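Local atomic coordinates of UDP-N-acetylenolpyruvoylglucosamine reductase (Listeria monocytogenes, PDB entry 3TX1), a protein that probably catalyses the NADPH-dependent reduction of UDP-N-acetylenolpyruvoylglucosamine to UDP-N-acetylmuramate in peptidoglycan synthesis, using FAD as cofactor. Residues A[158-162]-A[227-231]; A[120-126]-A[145-151]; A[232-238]-A[274-280]. All blocks are in the same frame, centred on the assembly; numbering follows the deposited sequence.

Contact 1: residues A[158-162]-A[227-231]; sequences AGAYG and LTAAR. With FAD (flavin-adenine dinucleotide), chain B.
Tyr161 packs its ring along one side of helix 217-234, CD1 lying 3.5 Å from CD1 of Leu227; the two side chains run past each other in opposite directions. Farther along the ring, the phenol reaches the next turn of the helix. Its OH sits near Ala230 CB and 3.3 Å from the backbone N of Arg231, but at an angle too poor for a bond, and that N is already given to the O of Leu227.

Arg231 leads from this patch to the flavin. Its CB meets Tyr161 OH at 3.4 Å. CG is set anti to the backbone N (chi1 -176°) and carries the chain off the helix, CD touches Leu237, and the bend at chi3 (-72°) turns the guanidinium toward the isoalloxazine. NE passes Gly145, which belongs to the loop beside it. At the tip NH1 gives FAD O4 a nearly straight bond of 3.0 Å and also brushes the methyl of Ala160. NH2 donates to FAD N5 at 3.3 Å, more weakly to O4, and also to Gln235 OE1. FAD O4 lies at the guanidinium edge, near its plane.

From strand 159-160, Gly159 reads the same pyrimidine with its backbone: its N donates to FAD O2 at 2.9 Å, while FAD N3 donates to its O at 2.7 Å. That O also accepts from Arg194, a predicted active-site residue.

O2, N3, O4 and N5 are thus held jointly by the FAD-binding region and the C-terminal region. A positive guanidinium beside O4 and N5 would be expected to draw electron density to this end of the flavin, and may ease its acceptance of electrons.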
loop_
_atom_site.group_PDB
_atom_site.type_symbol
_atom_site.label_atom_id
_atom_site.label_comp_id
_atom_site.label_asym_id
_atom_site.label_seq_id
_atom_site.Cartn_x
_atom_site.Cartn_y
_atom_site.Cartn_z
ATOM N N ALA A 158 3.053 0.272 8.142
ATOM C CA ALA A 158 3.434 1.518 7.532
ATOM C C ALA A 158 3.977 2.491 8.579
ATOM O O ALA A 158 3.426 2.621 9.669
ATOM C CB ALA A 158 2.224 2.087 6.791
ATOM N N GLY A 159 5.058 3.177 8.248
ATOM C CA GLY A 159 5.610 4.142 9.184
ATOM C C GLY A 159 6.400 5.230 8.509
ATOM O O GLY A 159 6.788 5.077 7.383
ATOM N N ALA A 160 6.617 6.340 9.202
ATOM C CA ALA A 160 7.396 7.446 8.670
ATOM C C ALA A 160 7.727 8.427 9.787
ATOM O O ALA A 160 6.886 8.691 10.635
ATOM C CB ALA A 160 6.641 8.149 7.550
ATOM N N TYR A 161 8.940 8.977 9.772
ATOM C CA TYR A 161 9.351 9.956 10.779
ATOM C C TYR A 161 9.408 9.343 12.163
ATOM O O TYR A 161 8.848 9.892 13.130
ATOM C CB TYR A 161 8.455 11.218 10.733
ATOM C CG TYR A 161 8.538 11.839 9.374
ATOM C CD1 TYR A 161 7.424 11.889 8.543
ATOM C CD2 TYR A 161 9.779 12.232 8.854
ATOM C CE1 TYR A 161 7.518 12.373 7.242
ATOM C CE2 TYR A 161 9.882 12.716 7.568
ATOM C CZ TYR A 161 8.742 12.792 6.766
ATOM O OH TYR A 161 8.835 13.310 5.506
ATOM N N GLY A 162 10.085 8.194 12.241
ATOM C CA GLY A 162 10.195 7.469 13.505
ATOM C C GLY A 162 8.885 6.934 14.084
ATOM O O GLY A 162 8.913 6.253 15.102
ATOM N N LEU A 227 5.441 17.830 9.252
ATOM C CA LEU A 227 5.605 16.623 8.498
ATOM C C LEU A 227 5.297 16.819 7.025
ATOM O O LEU A 227 6.047 16.341 6.169
ATOM C CB LEU A 227 4.887 15.435 9.158
ATOM C CG LEU A 227 5.317 15.034 10.608
ATOM C CD1 LEU A 227 5.351 13.533 10.826
ATOM C CD2 LEU A 227 6.707 15.482 10.927
ATOM N N THR A 228 4.258 17.580 6.724
ATOM C CA THR A 228 3.924 17.864 5.339
ATOM C C THR A 228 5.066 18.670 4.702
ATOM O O THR A 228 5.512 18.352 3.586
ATOM C CB THR A 228 2.591 18.614 5.247
ATOM O OG1 THR A 228 1.565 17.807 5.823
ATOM C CG2 THR A 228 2.197 18.909 3.820
ATOM N N ALA A 229 5.561 19.678 5.425
ATOM C CA ALA A 229 6.663 20.503 4.967
ATOM C C ALA A 229 7.837 19.621 4.618
ATOM O O ALA A 229 8.375 19.685 3.477
ATOM C CB ALA A 229 7.067 21.480 6.040
ATOM N N ALA A 230 8.205 18.771 5.583
ATOM C CA ALA A 230 9.340 17.857 5.424
ATOM C C ALA A 230 9.208 16.956 4.193
ATOM O O ALA A 230 10.083 16.938 3.337
ATOM C CB ALA A 230 9.546 17.028 6.669
ATOM N N ARG A 231 8.087 16.242 4.097
ATOM C CA ARG A 231 7.878 15.345 3.018
ATOM C C ARG A 231 7.838 16.086 1.700
ATOM O O ARG A 231 8.486 15.678 0.736
ATOM C CB ARG A 231 6.578 14.598 3.237
ATOM C CG ARG A 231 6.292 13.530 2.189
ATOM C CD ARG A 231 4.914 12.935 2.352
ATOM N NE ARG A 231 4.821 12.065 3.517
ATOM C CZ ARG A 231 5.235 10.797 3.554
ATOM N NH1 ARG A 231 5.069 10.072 4.649
ATOM N NH2 ARG A 231 5.792 10.231 2.486
HETATM P PA FAD B . -1.006 -1.661 -1.936
HETATM O O1A FAD B . -2.296 -1.723 -2.681
HETATM O O2A FAD B . 0.192 -1.025 -2.581
HETATM O O5B FAD B . -0.532 -3.146 -1.583
HETATM C C5B FAD B . 0.356 -3.172 -0.470
HETATM C C4B FAD B . 0.434 -4.544 0.166
HETATM O O4B FAD B . -0.563 -4.686 1.165
HETATM C C3B FAD B . 0.252 -5.723 -0.764
HETATM O O3B FAD B . 0.953 -6.834 -0.151
HETATM C C2B FAD B . -1.255 -5.948 -0.651
HETATM O O2B FAD B . -1.780 -7.235 -1.029
HETATM C C1B FAD B . -1.441 -5.752 0.825
HETATM N N9A FAD B . -2.779 -5.260 1.100
HETATM C C8A FAD B . -3.376 -4.169 0.597
HETATM N N7A FAD B . -4.593 -4.021 1.192
HETATM C C5A FAD B . -4.782 -5.009 2.094
HETATM C C6A FAD B . -5.835 -5.482 3.031
HETATM N N6A FAD B . -7.036 -4.858 3.183
HETATM N N1A FAD B . -5.560 -6.585 3.761
HETATM C C2A FAD B . -4.410 -7.240 3.668
HETATM N N3A FAD B . -3.430 -6.905 2.828
HETATM C C4A FAD B . -3.557 -5.822 2.028
HETATM N N1 FAD B . 5.073 3.766 3.215
HETATM C C2 FAD B . 5.507 4.068 4.463
HETATM O O2 FAD B . 5.498 3.189 5.341
HETATM N N3 FAD B . 5.923 5.284 4.842
HETATM C C4 FAD B . 5.988 6.321 4.018
HETATM O O4 FAD B . 6.420 7.433 4.397
HETATM C C4X FAD B . 5.534 6.070 2.642
HETATM N N5 FAD B . 5.557 7.057 1.750
HETATM C C5X FAD B . 5.157 6.881 0.483
HETATM C C6 FAD B . 5.194 7.967 -0.379
HETATM C C7 FAD B . 4.768 7.839 -1.674
HETATM C C7M FAD B . 4.830 9.023 -2.604
HETATM C C8 FAD B . 4.261 6.515 -2.100
HETATM C C8M FAD B . 3.791 6.290 -3.491
HETATM C C9 FAD B . 4.222 5.446 -1.247
HETATM C C9A FAD B . 4.662 5.579 0.048
HETATM N N10 FAD B . 4.615 4.497 0.961
HETATM C C10 FAD B . 5.057 4.723 2.277
HETATM C "C1'" FAD B . 4.147 3.169 0.522
HETATM C "C2'" FAD B . 2.659 3.000 0.731
HETATM O "O2'" FAD B . 2.038 4.271 0.905
HETATM C "C3'" FAD B . 2.367 2.183 1.975
HETATM O "O3'" FAD B . 3.089 0.965 1.836
HETATM C "C4'" FAD B . 0.870 1.905 2.072
HETATM O "O4'" FAD B . 0.479 1.609 3.421
HETATM C "C5'" FAD B . 0.406 0.830 1.106
HETATM O "O5'" FAD B . -0.971 1.032 0.898
HETATM P P FAD B . -1.792 0.414 -0.302
HETATM O O1P FAD B . -3.202 0.413 0.167
HETATM O O2P FAD B . -1.388 1.230 -1.482
HETATM O O3P FAD B . -1.226 -1.034 -0.489
#

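Contact 2: residues A[120-126]-A[145-151]; sequences MSGAKLI and GIPGSIG. With FAD (flavin-adenine dinucleotide), chain B.
Backbone hydrogen bonds tie a type I turn (Met120 to Ala123) and the residues after it, which lead into helix 125-134, to the loop 145-149 and the start of helix 150-156 in the FAD-binding part of the fold, with a single beta bridge pairing Lys124 with Ser149. Three bonds cross. Gly151 N donates to Ser121 O, Ile150 N to Ala123 O at 2.8 Å, and Leu125 N to Gly148 O at 2.9 Å, the last nearly straight (170°). A water extends the seam, accepting from Ile126 N and donating to the O atoms of Ile146 and Gly148.

The side chains fill in behind. Leu125, its CG anti to the backbone N (chi1 -177°), spreads its two methyls between the isoleucines: CD1 meets Ile150 CD1 at 3.5 Å, the chains crossing at about a right angle, and CD2 meets Ile146 CB. Ile126 lays CG1 against Ile146 O and CD1 against Gly145.

The other side of 145-151 belongs to the cofactor. Ile146 and Pro147 lie over one face of the isoalloxazine, the proline CG 3.6 Å from FAD C7, while Pro147 O accepts from the ribityl O2'. Gly148 and Gly151, without side chains, let the chain run close to O5' and the adenine amine N6A.

Ser149, the N-cap residue of helix 150-156, grips FAD O1P twice, through N at 2.8 Å and OG at 2.9 Å. The same OG takes the N-H of Gly152, so phosphate and helix start share one hydroxyl, and the helix dipole would probably favour the negative charge placed there.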
loop_
_atom_site.group_PDB
_atom_site.type_symbol
_atom_site.label_atom_id
_atom_site.label_comp_id
_atom_site.label_asym_id
_atom_site.label_seq_id
_atom_site.Cartn_x
_atom_site.Cartn_y
_atom_site.Cartn_z
ATOM N N MET A 120 -12.252 1.427 8.350
ATOM C CA MET A 120 -12.347 0.270 7.476
ATOM C C MET A 120 -11.106 0.134 6.573
ATOM O O MET A 120 -10.373 1.112 6.365
ATOM C CB MET A 120 -13.646 0.303 6.694
ATOM C CG MET A 120 -14.788 -0.213 7.529
ATOM S SD MET A 120 -16.285 -0.255 6.560
ATOM C CE MET A 120 -17.227 -1.423 7.526
ATOM N N SER A 121 -10.873 -1.051 6.013
ATOM C CA SER A 121 -9.607 -1.282 5.336
ATOM C C SER A 121 -9.457 -0.589 4.001
ATOM O O SER A 121 -8.351 -0.551 3.438
ATOM C CB SER A 121 -9.344 -2.763 5.195
ATOM O OG SER A 121 -10.230 -3.302 4.254
ATOM N N GLY A 122 -10.564 -0.022 3.518
ATOM C CA GLY A 122 -10.601 0.642 2.214
ATOM C C GLY A 122 -10.460 2.136 2.405
ATOM O O GLY A 122 -10.389 2.888 1.438
ATOM N N ALA A 123 -10.439 2.570 3.661
ATOM C CA ALA A 123 -10.249 3.980 3.975
ATOM C C ALA A 123 -8.817 4.387 3.670
ATOM O O ALA A 123 -7.909 3.573 3.764
ATOM C CB ALA A 123 -10.574 4.262 5.443
ATOM N N LYS A 124 -8.628 5.646 3.306
ATOM C CA LYS A 124 -7.323 6.150 3.000
ATOM C C LYS A 124 -6.703 6.477 4.286
ATOM O O LYS A 124 -7.366 6.985 5.183
ATOM C CB LYS A 124 -7.399 7.378 2.115
ATOM C CG LYS A 124 -7.602 6.973 0.677
ATOM C CD LYS A 124 -7.921 8.141 -0.207
ATOM C CE LYS A 124 -8.020 7.626 -1.630
ATOM N NZ LYS A 124 -8.127 8.779 -2.573
ATOM N N LEU A 125 -5.432 6.132 4.403
ATOM C CA LEU A 125 -4.716 6.432 5.625
ATOM C C LEU A 125 -4.632 7.940 5.880
ATOM O O LEU A 125 -4.615 8.358 7.014
ATOM C CB LEU A 125 -3.320 5.853 5.565
ATOM C CG LEU A 125 -2.498 6.046 6.822
ATOM C CD1 LEU A 125 -3.289 5.582 8.031
ATOM C CD2 LEU A 125 -1.181 5.283 6.740
ATOM N N ILE A 126 -4.576 8.756 4.837
ATOM C CA ILE A 126 -4.434 10.164 5.041
ATOM C C ILE A 126 -5.684 10.754 5.703
ATOM O O ILE A 126 -5.587 11.617 6.599
ATOM C CB ILE A 126 -4.033 10.881 3.744
ATOM C CG1 ILE A 126 -2.564 10.558 3.441
ATOM C CG2 ILE A 126 -4.228 12.385 3.901
ATOM C CD1 ILE A 126 -2.005 11.089 2.124
ATOM N N GLY A 145 0.857 12.013 5.672
ATOM C CA GLY A 145 1.375 12.054 4.324
ATOM C C GLY A 145 1.613 10.727 3.623
ATOM O O GLY A 145 2.089 10.746 2.500
ATOM N N ILE A 146 1.257 9.597 4.258
ATOM C CA ILE A 146 1.481 8.246 3.722
ATOM C C ILE A 146 0.279 7.815 2.908
ATOM O O ILE A 146 -0.783 7.564 3.462
ATOM C CB ILE A 146 1.668 7.189 4.841
ATOM C CG1 ILE A 146 2.788 7.568 5.821
ATOM C CG2 ILE A 146 1.952 5.833 4.240
ATOM C CD1 ILE A 146 2.963 6.619 7.005
ATOM N N PRO A 147 0.459 7.662 1.593
ATOM C CA PRO A 147 -0.594 7.322 0.631
ATOM C C PRO A 147 -1.087 5.928 0.878
ATOM O O PRO A 147 -0.462 5.196 1.657
ATOM C CB PRO A 147 0.148 7.344 -0.715
ATOM C CG PRO A 147 1.419 8.111 -0.461
ATOM C CD PRO A 147 1.771 7.693 0.935
ATOM N N GLY A 148 -2.204 5.549 0.261
ATOM C CA GLY A 148 -2.674 4.183 0.395
ATOM C C GLY A 148 -3.830 3.953 1.341
ATOM O O GLY A 148 -4.317 4.872 1.994
ATOM N N SER A 149 -4.236 2.686 1.421
ATOM C CA SER A 149 -5.372 2.284 2.224
ATOM C C SER A 149 -4.961 1.802 3.601
ATOM O O SER A 149 -3.810 1.402 3.806
ATOM C CB SER A 149 -6.098 1.115 1.521
ATOM O OG SER A 149 -5.490 -0.160 1.814
ATOM N N ILE A 150 -5.939 1.736 4.503
ATOM C CA ILE A 150 -5.723 1.207 5.860
ATOM C C ILE A 150 -5.307 -0.258 5.794
ATOM O O ILE A 150 -4.438 -0.699 6.545
ATOM C CB ILE A 150 -6.977 1.349 6.749
ATOM C CG1 ILE A 150 -7.176 2.810 7.141
ATOM C CG2 ILE A 150 -6.840 0.517 8.015
ATOM C CD1 ILE A 150 -6.058 3.413 7.993
ATOM N N GLY A 151 -5.910 -1.008 4.878
ATOM C CA GLY A 151 -5.537 -2.388 4.730
ATOM C C GLY A 151 -4.081 -2.515 4.377
ATOM O O GLY A 151 -3.417 -3.418 4.858
HETATM P PA FAD B . -1.006 -1.661 -1.936
HETATM O O1A FAD B . -2.296 -1.723 -2.681
HETATM O O2A FAD B . 0.192 -1.025 -2.581
HETATM O O5B FAD B . -0.532 -3.146 -1.583
HETATM C C5B FAD B . 0.356 -3.172 -0.470
HETATM C C4B FAD B . 0.434 -4.544 0.166
HETATM O O4B FAD B . -0.563 -4.686 1.165
HETATM C C3B FAD B . 0.252 -5.723 -0.764
HETATM O O3B FAD B . 0.953 -6.834 -0.151
HETATM C C2B FAD B . -1.255 -5.948 -0.651
HETATM O O2B FAD B . -1.780 -7.235 -1.029
HETATM C C1B FAD B . -1.441 -5.752 0.825
HETATM N N9A FAD B . -2.779 -5.260 1.100
HETATM C C8A FAD B . -3.376 -4.169 0.597
HETATM N N7A FAD B . -4.593 -4.021 1.192
HETATM C C5A FAD B . -4.782 -5.009 2.094
HETATM C C6A FAD B . -5.835 -5.482 3.031
HETATM N N6A FAD B . -7.036 -4.858 3.183
HETATM N N1A FAD B . -5.560 -6.585 3.761
HETATM C C2A FAD B . -4.410 -7.240 3.668
HETATM N N3A FAD B . -3.430 -6.905 2.828
HETATM C C4A FAD B . -3.557 -5.822 2.028
HETATM N N1 FAD B . 5.073 3.766 3.215
HETATM C C2 FAD B . 5.507 4.068 4.463
HETATM O O2 FAD B . 5.498 3.189 5.341
HETATM N N3 FAD B . 5.923 5.284 4.842
HETATM C C4 FAD B . 5.988 6.321 4.018
HETATM O O4 FAD B . 6.420 7.433 4.397
HETATM C C4X FAD B . 5.534 6.070 2.642
HETATM N N5 FAD B . 5.557 7.057 1.750
HETATM C C5X FAD B . 5.157 6.881 0.483
HETATM C C6 FAD B . 5.194 7.967 -0.379
HETATM C C7 FAD B . 4.768 7.839 -1.674
HETATM C C7M FAD B . 4.830 9.023 -2.604
HETATM C C8 FAD B . 4.261 6.515 -2.100
HETATM C C8M FAD B . 3.791 6.290 -3.491
HETATM C C9 FAD B . 4.222 5.446 -1.247
HETATM C C9A FAD B . 4.662 5.579 0.048
HETATM N N10 FAD B . 4.615 4.497 0.961
HETATM C C10 FAD B . 5.057 4.723 2.277
HETATM C "C1'" FAD B . 4.147 3.169 0.522
HETATM C "C2'" FAD B . 2.659 3.000 0.731
HETATM O "O2'" FAD B . 2.038 4.271 0.905
HETATM C "C3'" FAD B . 2.367 2.183 1.975
HETATM O "O3'" FAD B . 3.089 0.965 1.836
HETATM C "C4'" FAD B . 0.870 1.905 2.072
HETATM O "O4'" FAD B . 0.479 1.609 3.421
HETATM C "C5'" FAD B . 0.406 0.830 1.106
HETATM O "O5'" FAD B . -0.971 1.032 0.898
HETATM P P FAD B . -1.792 0.414 -0.302
HETATM O O1P FAD B . -3.202 0.413 0.167
HETATM O O2P FAD B . -1.388 1.230 -1.482
HETATM O O3P FAD B . -1.226 -1.034 -0.489
HETATM O O HOH W 1 -3.510 7.470 2.742
#

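Contact 3: residues A[232-238]-A[274-280]; sequences EAKQPLE and SLKHAGF. With SO4 (sulfate ion), chain F.
The C-terminal part of helix 217-234 and the chain that follows are held by the loop between strands 271-273 and 281-283, in the C-terminal domain. Lys276 and His277 reach backbone carbonyls of the last turn and of the residue following it. The side chain of Lys276 is extended beyond CG, which is anti to its own N (chi1 -178°), and delivers NZ to two oxygens: Glu232 O at 3.1 Å, almost in line with the carbonyl, and Gln235 O at 3.0 Å, approached from above the carbonyl plane. The carboxylate of Glu238 stands near but beyond salt-bridge range, OE2 4.0 Å from NZ. His277 gives ND1-H to Lys234 O at 3.2 Å, with the oxygen in the ring plane; its NE2 makes a weak bond to O4 of a sulfate probably taken up from the crystallisation liquor.

Beside these polar links, Pro236 presses CD over one face of the Phe280 ring, a CH-pi contact 3.9 Å from the centroid. Gln235 crosses the far end of that ring obliquely, CD 3.7 Å from CZ. Ser274 shapes the loop: its OG accepts from the N atoms of Lys276 and His277, an ST turn and ST motif, and touches Pro236 CG.

Pro236 and Ser274 also pack on Val282 of strand 281-283, Ala278 rests against helix 254-260, and Phe280 reaches toward the flavin and Ser244, the predicted proton donor.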
loop_
_atom_site.group_PDB
_atom_site.type_symbol
_atom_site.label_atom_id
_atom_site.label_comp_id
_atom_site.label_asym_id
_atom_site.label_seq_id
_atom_site.Cartn_x
_atom_site.Cartn_y
_atom_site.Cartn_z
ATOM N N GLU A 232 7.081 17.175 1.643
ATOM C CA GLU A 232 6.979 17.905 0.391
ATOM C C GLU A 232 8.313 18.366 -0.109
ATOM O O GLU A 232 8.572 18.326 -1.287
ATOM C CB GLU A 232 6.064 19.093 0.512
ATOM C CG GLU A 232 4.607 18.698 0.599
ATOM C CD GLU A 232 3.716 19.913 0.722
ATOM O OE1 GLU A 232 4.247 21.002 1.020
ATOM O OE2 GLU A 232 2.494 19.780 0.512
ATOM N N ALA A 233 9.177 18.772 0.805
ATOM C CA ALA A 233 10.500 19.259 0.443
ATOM C C ALA A 233 11.337 18.182 -0.219
ATOM O O ALA A 233 12.206 18.491 -1.026
ATOM C CB ALA A 233 11.215 19.761 1.683
ATOM N N LYS A 234 11.058 16.919 0.082
ATOM C CA LYS A 234 11.930 15.867 -0.370
ATOM C C LYS A 234 11.375 14.805 -1.271
ATOM O O LYS A 234 12.113 13.962 -1.744
ATOM C CB LYS A 234 12.531 15.214 0.850
ATOM C CG LYS A 234 13.499 16.134 1.578
ATOM C CD LYS A 234 14.118 15.381 2.737
ATOM C CE LYS A 234 15.487 15.923 3.102
ATOM N NZ LYS A 234 16.144 14.897 3.961
ATOM N N GLN A 235 10.080 14.848 -1.530
ATOM C CA GLN A 235 9.454 13.820 -2.310
ATOM C C GLN A 235 8.670 14.345 -3.476
ATOM O O GLN A 235 8.107 15.437 -3.385
ATOM C CB GLN A 235 8.556 13.032 -1.418
ATOM C CG GLN A 235 9.375 12.322 -0.384
ATOM C CD GLN A 235 8.573 11.394 0.495
ATOM O OE1 GLN A 235 7.344 11.214 0.340
ATOM N NE2 GLN A 235 9.283 10.757 1.418
ATOM N N PRO A 236 8.684 13.600 -4.603
ATOM C CA PRO A 236 7.879 14.004 -5.744
ATOM C C PRO A 236 6.464 13.576 -5.453
ATOM O O PRO A 236 6.128 12.407 -5.654
ATOM C CB PRO A 236 8.427 13.164 -6.901
ATOM C CG PRO A 236 9.350 12.168 -6.328
ATOM C CD PRO A 236 9.441 12.354 -4.849
ATOM N N LEU A 237 5.636 14.457 -4.912
ATOM C CA LEU A 237 4.268 14.034 -4.636
ATOM C C LEU A 237 3.380 14.355 -5.834
ATOM O O LEU A 237 2.280 13.806 -5.968
ATOM C CB LEU A 237 3.742 14.672 -3.362
ATOM C CG LEU A 237 4.509 14.501 -2.045
ATOM C CD1 LEU A 237 3.743 15.234 -0.925
ATOM C CD2 LEU A 237 4.842 13.031 -1.694
ATOM N N GLU A 238 3.892 15.229 -6.706
ATOM C CA GLU A 238 3.202 15.640 -7.919
ATOM C C GLU A 238 3.058 14.470 -8.915
ATOM O O GLU A 238 2.020 14.343 -9.574
ATOM C CB GLU A 238 3.879 16.873 -8.566
ATOM C CG GLU A 238 5.386 16.764 -8.903
ATOM C CD GLU A 238 6.354 17.054 -7.727
ATOM O OE1 GLU A 238 7.476 17.528 -8.021
ATOM O OE2 GLU A 238 6.025 16.839 -6.514
ATOM N N SER A 274 13.650 9.570 -10.007
ATOM C CA SER A 274 13.261 10.952 -9.696
ATOM C C SER A 274 14.383 11.962 -9.595
ATOM O O SER A 274 15.355 11.741 -8.896
ATOM C CB SER A 274 12.461 10.989 -8.394
ATOM O OG SER A 274 12.432 12.291 -7.874
ATOM N N LEU A 275 14.249 13.095 -10.265
ATOM C CA LEU A 275 15.258 14.157 -10.091
ATOM C C LEU A 275 15.117 14.812 -8.737
ATOM O O LEU A 275 15.940 15.618 -8.364
ATOM C CB LEU A 275 15.155 15.259 -11.142
ATOM C CG LEU A 275 15.647 14.907 -12.530
ATOM C CD1 LEU A 275 15.094 15.935 -13.494
ATOM C CD2 LEU A 275 17.155 14.845 -12.581
ATOM N N LYS A 276 14.074 14.481 -8.002
ATOM C CA LYS A 276 13.933 15.101 -6.713
ATOM C C LYS A 276 14.395 14.167 -5.577
ATOM O O LYS A 276 15.015 14.630 -4.624
ATOM C CB LYS A 276 12.512 15.617 -6.517
ATOM C CG LYS A 276 12.304 16.312 -5.203
ATOM C CD LYS A 276 10.827 16.563 -5.094
ATOM C CE LYS A 276 10.543 17.687 -4.115
ATOM N NZ LYS A 276 9.130 18.106 -4.296
ATOM N N HIS A 277 14.124 12.874 -5.704
ATOM C CA HIS A 277 14.543 11.884 -4.704
ATOM C C HIS A 277 14.984 10.649 -5.463
ATOM O O HIS A 277 14.158 9.905 -6.018
ATOM C CB HIS A 277 13.367 11.529 -3.793
ATOM C CG HIS A 277 13.755 10.732 -2.585
ATOM N ND1 HIS A 277 13.566 11.184 -1.328
ATOM C CD2 HIS A 277 14.395 9.509 -2.467
ATOM C CE1 HIS A 277 14.022 10.278 -0.445
ATOM N NE2 HIS A 277 14.545 9.261 -1.131
ATOM N N ALA A 278 16.285 10.397 -5.505
ATOM C CA ALA A 278 16.759 9.318 -6.359
ATOM C C ALA A 278 16.221 7.955 -6.020
ATOM O O ALA A 278 16.349 7.067 -6.841
ATOM C CB ALA A 278 18.264 9.282 -6.426
ATOM N N GLY A 279 15.625 7.772 -4.835
ATOM C CA GLY A 279 15.094 6.456 -4.441
ATOM C C GLY A 279 13.654 6.211 -4.882
ATOM O O GLY A 279 13.055 5.187 -4.528
ATOM N N PHE A 280 13.118 7.162 -5.650
ATOM C CA PHE A 280 11.784 7.118 -6.215
ATOM C C PHE A 280 11.828 7.009 -7.727
ATOM O O PHE A 280 12.560 7.740 -8.403
ATOM C CB PHE A 280 11.081 8.428 -5.970
ATOM C CG PHE A 280 10.379 8.527 -4.662
ATOM C CD1 PHE A 280 11.087 8.565 -3.462
ATOM C CD2 PHE A 280 9.017 8.727 -4.627
ATOM C CE1 PHE A 280 10.431 8.709 -2.230
ATOM C CE2 PHE A 280 8.369 8.910 -3.402
ATOM C CZ PHE A 280 9.072 8.896 -2.198
HETATM S S SO4 F . 16.610 6.934 1.361
HETATM O O1 SO4 F . 15.568 7.472 2.267
HETATM O O2 SO4 F . 17.545 8.023 0.974
HETATM O O3 SO4 F . 17.361 5.834 2.016
HETATM O O4 SO4 F . 15.958 6.386 0.145
#

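In the fold
Along the chain the three contacts follow in series, none nesting or crossing. Contact 2 closes first, joining the end of strand 116-120 to the start of helix 150-156 around helix 125-134. Helix 150-156 leads into strand 159-160, where contact 1 opens; its loop takes in strands 169-175, 181-185 and 204-214 and returns on helix 217-234, bringing the C-terminal region to the flavin. Contact 3 begins in the last turn of that helix and folds the domain back on itself at 274-280. Contact 1 touches both others through Arg231, and shares FAD with contact 2. Contacts 2 and 3 do not touch.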